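PDB 6IX1: 2S Albumin protein from Dolichos, which is a seed protein of hemopexin-like fold, probably serving in storage, although its molecular function is not firmly established. Local coordinates for residues 26-31 against 37-42; 22-27 against 47-52; 136-141 against 157-162. One frame throughout, in Å; residues are numbered along the deposited sequence.

All three contacts belong to a four-bladed, hemopexin-type beta-propeller. Contact 1 pairs the third and fourth strands, 23-28 and 37-44, of the first sheet, and contact 2 packs that same third strand against the end of helix 45-48 and the residue after it. The two share Arg26 and Val27, have centres 13 Å apart and touch directly, with Thr40 CG2 3.6 Å from Tyr24 OH. Contact 3 repeats the arrangement of contact 2 in the third sheet, across the centre of the chain: the centres of contacts 2 and 3 are 29 Å apart, and their nearest atoms about 19 Å. A sulfate ion, probably from the crystallisation liquor, is bound at contact 3.

Contact 1 (26-31 against 37-42); sequences RVYYTP and KILTNL
Arg26 reaches across to Leu39 and Thr40 with its CB and its guanidinium end. Its CB packs 3.8 Å from Thr40 CB. CG lies anti to the backbone N (chi1 179°), and a bend at chi3 (53°) then turns the end of the chain over the neighbouring strand. There the CZ atom lies 3.6 Å from Leu39 CB, which sits over one face of the guanidinium, off-centre toward its rim. NH2 donates to Thr40 OG1 (2.9 Å), which lies slightly tilted from the guanidinium plane. NH1, at the other branch, is 3.5 Å from Leu39 CD1 and forms a salt bridge with Glu15. The same Leu39 methyl packs 3.7 Å from Tyr28 CB, so one leucine bridges two residues of strand 23-28.

The backbone is irregular at the same place. Arg26 O accepts from both Leu39 N (2.8 Å) and Thr40 N (3.1 Å), the two donors approaching from the same face of the carbonyl plane. Beyond this point Tyr28 and Lys37 form a regular hydrogen-bonded pair through both of their N-H groups. Leu39 and Thr40, both opposite Arg26, make a classic beta bulge in the antiparallel hairpin that forms the outer edge of a propeller blade.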
loop_
_atom_site.group_PDB
_atom_site.type_symbol
_atom_site.label_atom_id
_atom_site.label_comp_id
_atom_site.label_asym_id
_atom_site.label_seq_id
_atom_site.Cartn_x
_atom_site.Cartn_y
_atom_site.Cartn_z
ATOM N N ARG A 26 10.384 6.122 -6.254
ATOM C CA ARG A 26 9.311 7.104 -6.257
ATOM C C ARG A 26 9.007 7.367 -7.731
ATOM O O ARG A 26 9.945 7.639 -8.512
ATOM C CB ARG A 26 9.722 8.382 -5.542
ATOM C CG ARG A 26 8.627 9.415 -5.566
ATOM C CD ARG A 26 8.991 10.529 -4.588
ATOM N NE ARG A 26 10.326 11.055 -4.847
ATOM C CZ ARG A 26 10.695 12.082 -5.558
ATOM N NH1 ARG A 26 9.862 12.970 -5.920
ATOM N NH2 ARG A 26 11.978 12.200 -5.723
ATOM N N VAL A 27 7.763 7.264 -8.160
ATOM C CA VAL A 27 7.334 7.368 -9.551
ATOM C C VAL A 27 6.303 8.480 -9.711
ATOM O O VAL A 27 5.400 8.599 -8.817
ATOM C CB VAL A 27 6.767 5.974 -9.975
ATOM C CG1 VAL A 27 6.117 6.047 -11.359
ATOM C CG2 VAL A 27 7.829 4.877 -9.972
ATOM N N TYR A 28 6.412 9.209 -10.806
ATOM C CA TYR A 28 5.437 10.208 -11.246
ATOM C C TYR A 28 4.549 9.477 -12.233
ATOM O O TYR A 28 4.993 9.146 -13.353
ATOM C CB TYR A 28 6.218 11.359 -11.896
ATOM C CG TYR A 28 5.465 12.645 -12.122
ATOM C CD1 TYR A 28 4.618 13.148 -11.171
ATOM C CD2 TYR A 28 5.852 13.493 -13.171
ATOM C CE1 TYR A 28 4.110 14.422 -11.261
ATOM C CE2 TYR A 28 5.272 14.730 -13.302
ATOM C CZ TYR A 28 4.480 15.242 -12.310
ATOM O OH TYR A 28 3.933 16.518 -12.473
ATOM N N TYR A 29 3.321 9.181 -11.844
ATOM C CA TYR A 29 2.484 8.186 -12.588
ATOM C C TYR A 29 1.393 8.903 -13.365
ATOM O O TYR A 29 0.981 10.010 -13.053
ATOM C CB TYR A 29 1.956 7.058 -11.690
ATOM C CG TYR A 29 1.001 7.473 -10.649
ATOM C CD1 TYR A 29 1.418 7.998 -9.447
ATOM C CD2 TYR A 29 -0.351 7.229 -10.867
ATOM C CE1 TYR A 29 0.502 8.337 -8.481
ATOM C CE2 TYR A 29 -1.264 7.644 -9.931
ATOM C CZ TYR A 29 -0.849 8.201 -8.731
ATOM O OH TYR A 29 -1.843 8.536 -7.848
ATOM N N THR A 30 0.867 8.123 -14.299
ATOM C CA THR A 30 -0.017 8.668 -15.341
ATOM C C THR A 30 -1.175 7.694 -15.508
ATOM O O THR A 30 -1.084 6.700 -16.208
ATOM C CB THR A 30 0.718 8.920 -16.649
ATOM O OG1 THR A 30 1.283 7.685 -17.156
ATOM C CG2 THR A 30 1.778 9.980 -16.442
ATOM N N PRO A 31 -2.341 7.904 -14.848
ATOM C CA PRO A 31 -3.455 6.976 -15.023
ATOM C C PRO A 31 -3.832 6.795 -16.485
ATOM O O PRO A 31 -3.926 7.762 -17.248
ATOM C CB PRO A 31 -4.591 7.675 -14.268
ATOM C CG PRO A 31 -3.863 8.388 -13.140
ATOM C CD PRO A 31 -2.600 8.897 -13.795
ATOM N N LYS A 37 7.034 7.824 -14.960
ATOM C CA LYS A 37 8.493 7.993 -14.949
ATOM C C LYS A 37 9.026 7.989 -13.526
ATOM O O LYS A 37 8.361 8.532 -12.662
ATOM C CB LYS A 37 8.950 9.263 -15.719
ATOM C CG LYS A 37 8.494 9.358 -17.155
ATOM C CD LYS A 37 9.050 8.308 -18.069
ATOM C CE LYS A 37 8.660 8.781 -19.482
ATOM N NZ LYS A 37 8.747 7.722 -20.455
ATOM N N ILE A 38 10.260 7.574 -13.421
ATOM C CA ILE A 38 10.929 7.517 -12.119
ATOM C C ILE A 38 11.408 8.933 -11.743
ATOM O O ILE A 38 11.951 9.688 -12.569
ATOM C CB ILE A 38 12.106 6.521 -12.222
ATOM C CG1 ILE A 38 11.596 5.103 -12.467
ATOM C CG2 ILE A 38 12.969 6.648 -10.981
ATOM C CD1 ILE A 38 12.652 4.078 -12.588
ATOM N N LEU A 39 11.231 9.249 -10.467
ATOM C CA LEU A 39 11.742 10.440 -9.805
ATOM C C LEU A 39 12.879 10.100 -8.847
ATOM O O LEU A 39 13.794 10.896 -8.686
ATOM C CB LEU A 39 10.662 11.224 -9.061
ATOM C CG LEU A 39 9.515 11.720 -9.911
ATOM C CD1 LEU A 39 8.445 12.323 -9.048
ATOM C CD2 LEU A 39 10.038 12.762 -10.876
ATOM N N THR A 40 12.731 8.998 -8.110
ATOM C CA THR A 40 13.885 8.475 -7.286
ATOM C C THR A 40 14.277 7.117 -7.829
ATOM O O THR A 40 13.446 6.190 -7.761
ATOM C CB THR A 40 13.546 8.354 -5.788
ATOM O OG1 THR A 40 13.267 9.657 -5.307
ATOM C CG2 THR A 40 14.653 7.771 -4.946
ATOM N N ASN A 41 15.460 7.036 -8.419
ATOM C CA ASN A 41 16.027 5.778 -8.893
ATOM C C ASN A 41 16.119 4.790 -7.709
ATOM O O ASN A 41 16.318 5.163 -6.565
ATOM C CB ASN A 41 17.389 5.959 -9.573
ATOM C CG ASN A 41 17.306 6.350 -11.029
ATOM O OD1 ASN A 41 16.399 5.929 -11.752
ATOM N ND2 ASN A 41 18.301 7.111 -11.465
ATOM N N LEU A 42 16.063 3.497 -8.041
ATOM C CA LEU A 42 16.057 2.415 -7.063
ATOM C C LEU A 42 17.077 2.714 -5.969
ATOM O O LEU A 42 18.248 2.898 -6.252
ATOM C CB LEU A 42 16.346 1.085 -7.708
ATOM C CG LEU A 42 16.182 -0.143 -6.824
ATOM C CD1 LEU A 42 14.747 -0.376 -6.431
ATOM C CD2 LEU A 42 16.737 -1.357 -7.554
#

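Contact 2 (22-27 against 47-52); sequences NKYVRV and SGFPSL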
loop_
_atom_site.group_PDB
_atom_site.type_symbol
_atom_site.label_atom_id
_atom_site.label_comp_id
_atom_site.label_asym_id
_atom_site.label_seq_id
_atom_site.Cartn_x
_atom_site.Cartn_y
_atom_site.Cartn_z
ATOM N N ASN A 22 14.214 -4.519 0.298
ATOM C CA ASN A 22 14.875 -3.437 1.074
ATOM C C ASN A 22 15.079 -2.156 0.284
ATOM O O ASN A 22 15.788 -1.254 0.829
ATOM C CB ASN A 22 16.208 -3.913 1.664
ATOM C CG ASN A 22 17.212 -4.306 0.589
ATOM O OD1 ASN A 22 16.846 -4.539 -0.556
ATOM N ND2 ASN A 22 18.459 -4.499 0.969
ATOM N N LYS A 23 14.439 -2.022 -0.852
ATOM C CA LYS A 23 14.662 -0.857 -1.722
ATOM C C LYS A 23 13.359 -0.230 -2.132
ATOM O O LYS A 23 12.260 -0.755 -1.840
ATOM C CB LYS A 23 15.431 -1.288 -2.962
ATOM C CG LYS A 23 16.827 -1.828 -2.620
ATOM C CD LYS A 23 17.648 -2.348 -3.763
ATOM C CE LYS A 23 18.870 -3.139 -3.301
ATOM N NZ LYS A 23 18.461 -4.484 -2.815
ATOM N N TYR A 24 13.411 0.935 -2.735
ATOM C CA TYR A 24 12.173 1.594 -3.203
ATOM C C TYR A 24 12.468 2.488 -4.401
ATOM O O TYR A 24 13.650 2.780 -4.695
ATOM C CB TYR A 24 11.552 2.424 -2.072
ATOM C CG TYR A 24 12.219 3.745 -1.818
ATOM C CD1 TYR A 24 13.412 3.846 -1.189
ATOM C CD2 TYR A 24 11.643 4.919 -2.294
ATOM C CE1 TYR A 24 14.080 5.073 -1.102
ATOM C CE2 TYR A 24 12.262 6.150 -2.145
ATOM C CZ TYR A 24 13.475 6.230 -1.492
ATOM O OH TYR A 24 14.115 7.417 -1.367
ATOM N N VAL A 25 11.413 2.900 -5.093
ATOM C CA VAL A 25 11.393 3.963 -6.111
ATOM C C VAL A 25 10.274 4.905 -5.783
ATOM O O VAL A 25 9.291 4.561 -5.086
ATOM C CB VAL A 25 11.299 3.486 -7.562
ATOM C CG1 VAL A 25 12.580 2.786 -7.987
ATOM C CG2 VAL A 25 10.067 2.697 -7.800
ATOM N N ARG A 26 10.384 6.122 -6.254
ATOM C CA ARG A 26 9.311 7.104 -6.257
ATOM C C ARG A 26 9.007 7.367 -7.731
ATOM O O ARG A 26 9.945 7.639 -8.512
ATOM C CB ARG A 26 9.722 8.382 -5.542
ATOM C CG ARG A 26 8.627 9.415 -5.566
ATOM C CD ARG A 26 8.991 10.529 -4.588
ATOM N NE ARG A 26 10.326 11.055 -4.847
ATOM C CZ ARG A 26 10.695 12.082 -5.558
ATOM N NH1 ARG A 26 9.862 12.970 -5.920
ATOM N NH2 ARG A 26 11.978 12.200 -5.723
ATOM N N VAL A 27 7.763 7.264 -8.160
ATOM C CA VAL A 27 7.334 7.368 -9.551
ATOM C C VAL A 27 6.303 8.480 -9.711
ATOM O O VAL A 27 5.400 8.599 -8.817
ATOM C CB VAL A 27 6.767 5.974 -9.975
ATOM C CG1 VAL A 27 6.117 6.047 -11.359
ATOM C CG2 VAL A 27 7.829 4.877 -9.972
ATOM N N SER A 47 18.476 4.562 2.957
ATOM C CA SER A 47 19.059 5.797 2.382
ATOM C C SER A 47 17.990 6.878 2.246
ATOM O O SER A 47 18.189 8.046 2.694
ATOM C CB SER A 47 19.678 5.459 1.045
ATOM O OG SER A 47 20.108 6.632 0.363
ATOM N N GLY A 48 16.876 6.530 1.617
ATOM C CA GLY A 48 15.777 7.484 1.364
ATOM C C GLY A 48 15.193 8.008 2.635
ATOM O O GLY A 48 14.701 9.155 2.608
ATOM N N PHE A 49 15.134 7.145 3.641
ATOM C CA PHE A 49 14.454 7.405 4.934
ATOM C C PHE A 49 15.400 7.076 6.057
ATOM O O PHE A 49 15.267 6.041 6.722
ATOM C CB PHE A 49 13.172 6.570 4.951
ATOM C CG PHE A 49 12.298 6.875 3.759
ATOM C CD1 PHE A 49 11.611 8.092 3.652
ATOM C CD2 PHE A 49 12.249 5.989 2.727
ATOM C CE1 PHE A 49 10.900 8.407 2.499
ATOM C CE2 PHE A 49 11.566 6.291 1.581
ATOM C CZ PHE A 49 10.865 7.479 1.484
ATOM N N PRO A 50 16.353 7.983 6.322
ATOM C CA PRO A 50 17.326 7.680 7.355
ATOM C C PRO A 50 16.710 7.424 8.722
ATOM O O PRO A 50 17.322 6.716 9.532
ATOM C CB PRO A 50 18.286 8.851 7.338
ATOM C CG PRO A 50 18.208 9.382 5.939
ATOM C CD PRO A 50 16.780 9.144 5.496
ATOM N N SER A 51 15.536 7.970 8.981
ATOM C CA SER A 51 14.807 7.701 10.252
ATOM C C SER A 51 14.582 6.198 10.425
ATOM O O SER A 51 14.376 5.771 11.567
ATOM C CB SER A 51 13.517 8.493 10.344
ATOM O OG SER A 51 12.594 8.133 9.366
ATOM N N LEU A 52 14.560 5.422 9.346
ATOM C CA LEU A 52 14.259 3.988 9.368
ATOM C C LEU A 52 15.535 3.149 9.363
ATOM O O LEU A 52 15.468 1.921 9.406
ATOM C CB LEU A 52 13.384 3.663 8.156
ATOM C CG LEU A 52 12.062 4.409 8.090
ATOM C CD1 LEU A 52 11.267 3.936 6.856
ATOM C CD2 LEU A 52 11.313 4.120 9.359
#
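The ring of Tyr24 packs on Phe49 and Gly48, joining the third strand of a beta-propeller blade of the hemopexin type to the turn in which helix 45-48 ends. The segment 22-27 starts in a loop, where Asn22 OD1 accepts a hydrogen bond from Lys23 NZ over 2.8 Å. The amide nitrogen ND2 of Asn22 is bonded to Glu59. Its backbone is bonded to Ile45, the first residue of helix 45-48, so the start of the strand is tied to the beginning of that helix.

Tyr24 carries the contact itself. Its CG stands between the backbone N and the carbonyl carbon (chi1 78°), which sends the ring toward the segment 47-52. Phe49 CE2 comes down over one face of this ring, 3.6 Å from Tyr24 CZ and displaced from the ring centre toward the rim. The two ring planes meet at 48°, with centroids 5.0 Å apart, an oblique aromatic pair. Phe49 is the first residue to leave helical backbone angles, and its CG, anti to the carbonyl carbon, brings CE2 back toward the strand. Tyr17 of strand 15-20 also touches both aromatic side chains.

Val25 and Arg26, next along the strand, bond through their backbones to Phe18 on one neighbouring strand and to Leu39 and Thr40 on the other. Past the helix, Leu52 N donates to Phe49 O (2.8 Å), holding the chain in a short 3-10 turn. The tightest approach is at the tyrosine hydroxyl: Tyr24 OH rests 3.2 Å from Gly48 CA, on the side where a CB would have pointed, and glycine alone leaves room for it.

Contact 3 (136-141 against 157-162); sequences NKYGRI and DGFPVL. With SO4 (sulfate ion), chain E.
Tyr138 and Phe159 form an edge-to-face aromatic pair, the edge of Phe159 directed at the face of Tyr138. Their planes lie at 63° and the centroids 5.5 Å apart. Phe159 CE2 makes the closest approach, 3.9 Å from Tyr138 CE2, above the tyrosine ring but off-centre toward its rim. Tyr131 adds a second edge-to-face partner for Phe159.

A closer packing contact falls at the end of the tyrosine, where Tyr138 OH lies 3.1 Å from Gly158 CA. A CB on Gly158 would run into this hydroxyl, so the glycine is what admits the ring. Here strand 137-142 meets the end of the short helix 155-158 and the residue after it, within a blade of a hemopexin-type beta-propeller. Leu162 N closes a 3-10 turn there by donating to Phe159 O.

Polar interactions gather round a sulfate ion, probably taken up from the crystallisation liquor. Its O4 accepts from three donor atoms: Tyr138 OH at 2.6 Å, Arg140 NE at 2.8 Å and Arg140 NH1 at 3.0 Å. O4 lies at the edge of the tyrosine ring, in its plane, and the sulfur at the guanidinium edge. Arg140 gets there by a bend at chi2 (141°), while its NH2 is bonded to Val149 O. Tyr131 OH and Gly199 N bind the ion too, and Tyr138 OH also bonds to Arg153 NH2. A leucine in place of Tyr138 would probably leave O4 and Arg153 without their hydroxyl partner and deprive Phe159 of the aromatic face it packs on.

Away from the ion, Lys137 NZ donates to Asn136 OD1 over 2.8 Å, and to Asn154 OD1 on the adjoining strand.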
loop_
_atom_site.group_PDB
_atom_site.type_symbol
_atom_site.label_atom_id
_atom_site.label_comp_id
_atom_site.label_asym_id
_atom_site.label_seq_id
_atom_site.Cartn_x
_atom_site.Cartn_y
_atom_site.Cartn_z
ATOM N N ASN A 136 -7.200 -13.952 2.060
ATOM C CA ASN A 136 -8.437 -13.643 1.320
ATOM C C ASN A 136 -9.422 -12.834 2.143
ATOM O O ASN A 136 -10.583 -12.697 1.748
ATOM C CB ASN A 136 -9.067 -14.896 0.793
ATOM C CG ASN A 136 -9.825 -15.736 1.804
ATOM O OD1 ASN A 136 -9.549 -15.619 2.984
ATOM N ND2 ASN A 136 -10.722 -16.572 1.268
ATOM N N LYS A 137 -8.930 -12.208 3.187
ATOM C CA LYS A 137 -9.731 -11.455 4.125
ATOM C C LYS A 137 -9.369 -9.943 4.054
ATOM O O LYS A 137 -8.264 -9.566 3.665
ATOM C CB LYS A 137 -9.543 -11.944 5.545
ATOM C CG LYS A 137 -9.885 -13.398 5.829
ATOM C CD LYS A 137 -11.331 -13.716 5.800
ATOM C CE LYS A 137 -11.632 -15.193 6.044
ATOM N NZ LYS A 137 -11.659 -15.984 4.772
ATOM N N TYR A 138 -10.329 -9.104 4.446
ATOM C CA TYR A 138 -10.078 -7.689 4.513
ATOM C C TYR A 138 -10.937 -7.018 5.571
ATOM O O TYR A 138 -12.078 -7.492 5.868
ATOM C CB TYR A 138 -10.296 -7.028 3.149
ATOM C CG TYR A 138 -11.644 -6.429 2.916
ATOM C CD1 TYR A 138 -12.732 -7.246 2.661
ATOM C CD2 TYR A 138 -11.871 -5.090 3.087
ATOM C CE1 TYR A 138 -13.996 -6.713 2.457
ATOM C CE2 TYR A 138 -13.094 -4.535 2.871
ATOM C CZ TYR A 138 -14.160 -5.355 2.581
ATOM O OH TYR A 138 -15.414 -4.901 2.339
ATOM N N GLY A 139 -10.470 -5.919 6.086
ATOM C CA GLY A 139 -11.251 -5.011 6.888
ATOM C C GLY A 139 -10.896 -3.607 6.671
ATOM O O GLY A 139 -10.167 -3.278 5.676
ATOM N N ARG A 140 -11.443 -2.721 7.456
ATOM C CA ARG A 140 -11.174 -1.296 7.370
ATOM C C ARG A 140 -10.882 -0.727 8.735
ATOM O O ARG A 140 -11.642 -1.029 9.675
ATOM C CB ARG A 140 -12.373 -0.540 6.828
ATOM C CG ARG A 140 -13.123 -1.059 5.627
ATOM C CD ARG A 140 -14.565 -0.798 5.893
ATOM N NE ARG A 140 -15.410 -1.756 5.265
ATOM C CZ ARG A 140 -16.077 -2.736 5.842
ATOM N NH1 ARG A 140 -16.908 -3.383 5.074
ATOM N NH2 ARG A 140 -16.105 -2.945 7.141
ATOM N N ILE A 141 -9.860 0.100 8.801
ATOM C CA ILE A 141 -9.554 0.843 10.033
ATOM C C ILE A 141 -9.727 2.328 9.755
ATOM O O ILE A 141 -9.313 2.788 8.708
ATOM C CB ILE A 141 -8.209 0.415 10.597
ATOM C CG1 ILE A 141 -8.017 0.859 12.038
ATOM C CG2 ILE A 141 -7.106 0.874 9.676
ATOM C CD1 ILE A 141 -7.136 -0.035 12.808
ATOM N N ASP A 157 -16.578 -10.245 -0.417
ATOM C CA ASP A 157 -17.805 -9.660 0.204
ATOM C C ASP A 157 -17.864 -8.154 -0.002
ATOM O O ASP A 157 -18.934 -7.603 -0.144
ATOM C CB ASP A 157 -17.847 -9.919 1.706
ATOM C CG ASP A 157 -17.979 -11.431 2.029
ATOM O OD1 ASP A 157 -18.732 -12.063 1.294
ATOM O OD2 ASP A 157 -17.379 -11.857 3.023
ATOM N N GLY A 158 -16.745 -7.444 0.002
ATOM C CA GLY A 158 -16.686 -6.021 -0.306
ATOM C C GLY A 158 -16.551 -5.737 -1.776
ATOM O O GLY A 158 -17.021 -4.706 -2.250
ATOM N N PHE A 159 -15.792 -6.616 -2.441
ATOM C CA PHE A 159 -15.353 -6.394 -3.850
ATOM C C PHE A 159 -15.710 -7.595 -4.708
ATOM O O PHE A 159 -14.817 -8.242 -5.224
ATOM C CB PHE A 159 -13.852 -6.056 -3.858
ATOM C CG PHE A 159 -13.449 -4.899 -3.038
ATOM C CD1 PHE A 159 -13.429 -3.637 -3.601
ATOM C CD2 PHE A 159 -13.036 -5.074 -1.730
ATOM C CE1 PHE A 159 -13.076 -2.548 -2.838
ATOM C CE2 PHE A 159 -12.679 -3.967 -0.978
ATOM C CZ PHE A 159 -12.664 -2.725 -1.548
ATOM N N PRO A 160 -17.036 -7.879 -4.875
ATOM C CA PRO A 160 -17.416 -8.978 -5.742
ATOM C C PRO A 160 -16.914 -8.812 -7.179
ATOM O O PRO A 160 -16.802 -9.794 -7.873
ATOM C CB PRO A 160 -18.937 -9.049 -5.672
ATOM C CG PRO A 160 -19.298 -7.632 -5.239
ATOM C CD PRO A 160 -18.206 -7.198 -4.287
ATOM N N VAL A 161 -16.552 -7.571 -7.592
ATOM C CA VAL A 161 -16.023 -7.357 -8.946
ATOM C C VAL A 161 -14.748 -8.175 -9.138
ATOM O O VAL A 161 -14.362 -8.404 -10.255
ATOM C CB VAL A 161 -15.857 -5.853 -9.212
ATOM C CG1 VAL A 161 -14.654 -5.290 -8.523
ATOM C CG2 VAL A 161 -15.733 -5.537 -10.702
ATOM N N LEU A 162 -14.068 -8.515 -8.063
ATOM C CA LEU A 162 -12.794 -9.258 -8.143
ATOM C C LEU A 162 -12.980 -10.785 -8.132
ATOM O O LEU A 162 -12.022 -11.495 -8.304
ATOM C CB LEU A 162 -11.908 -8.899 -6.941
ATOM C CG LEU A 162 -11.513 -7.438 -6.869
ATOM C CD1 LEU A 162 -10.667 -7.219 -5.612
ATOM C CD2 LEU A 162 -10.695 -7.030 -8.079
HETATM S S SO4 E . -16.334 -1.320 1.693
HETATM O O1 SO4 E . -16.024 0.008 2.354
HETATM O O2 SO4 E . -15.718 -0.975 0.410
HETATM O O3 SO4 E . -17.705 -1.321 1.691
HETATM O O4 SO4 E . -15.709 -2.298 2.495
#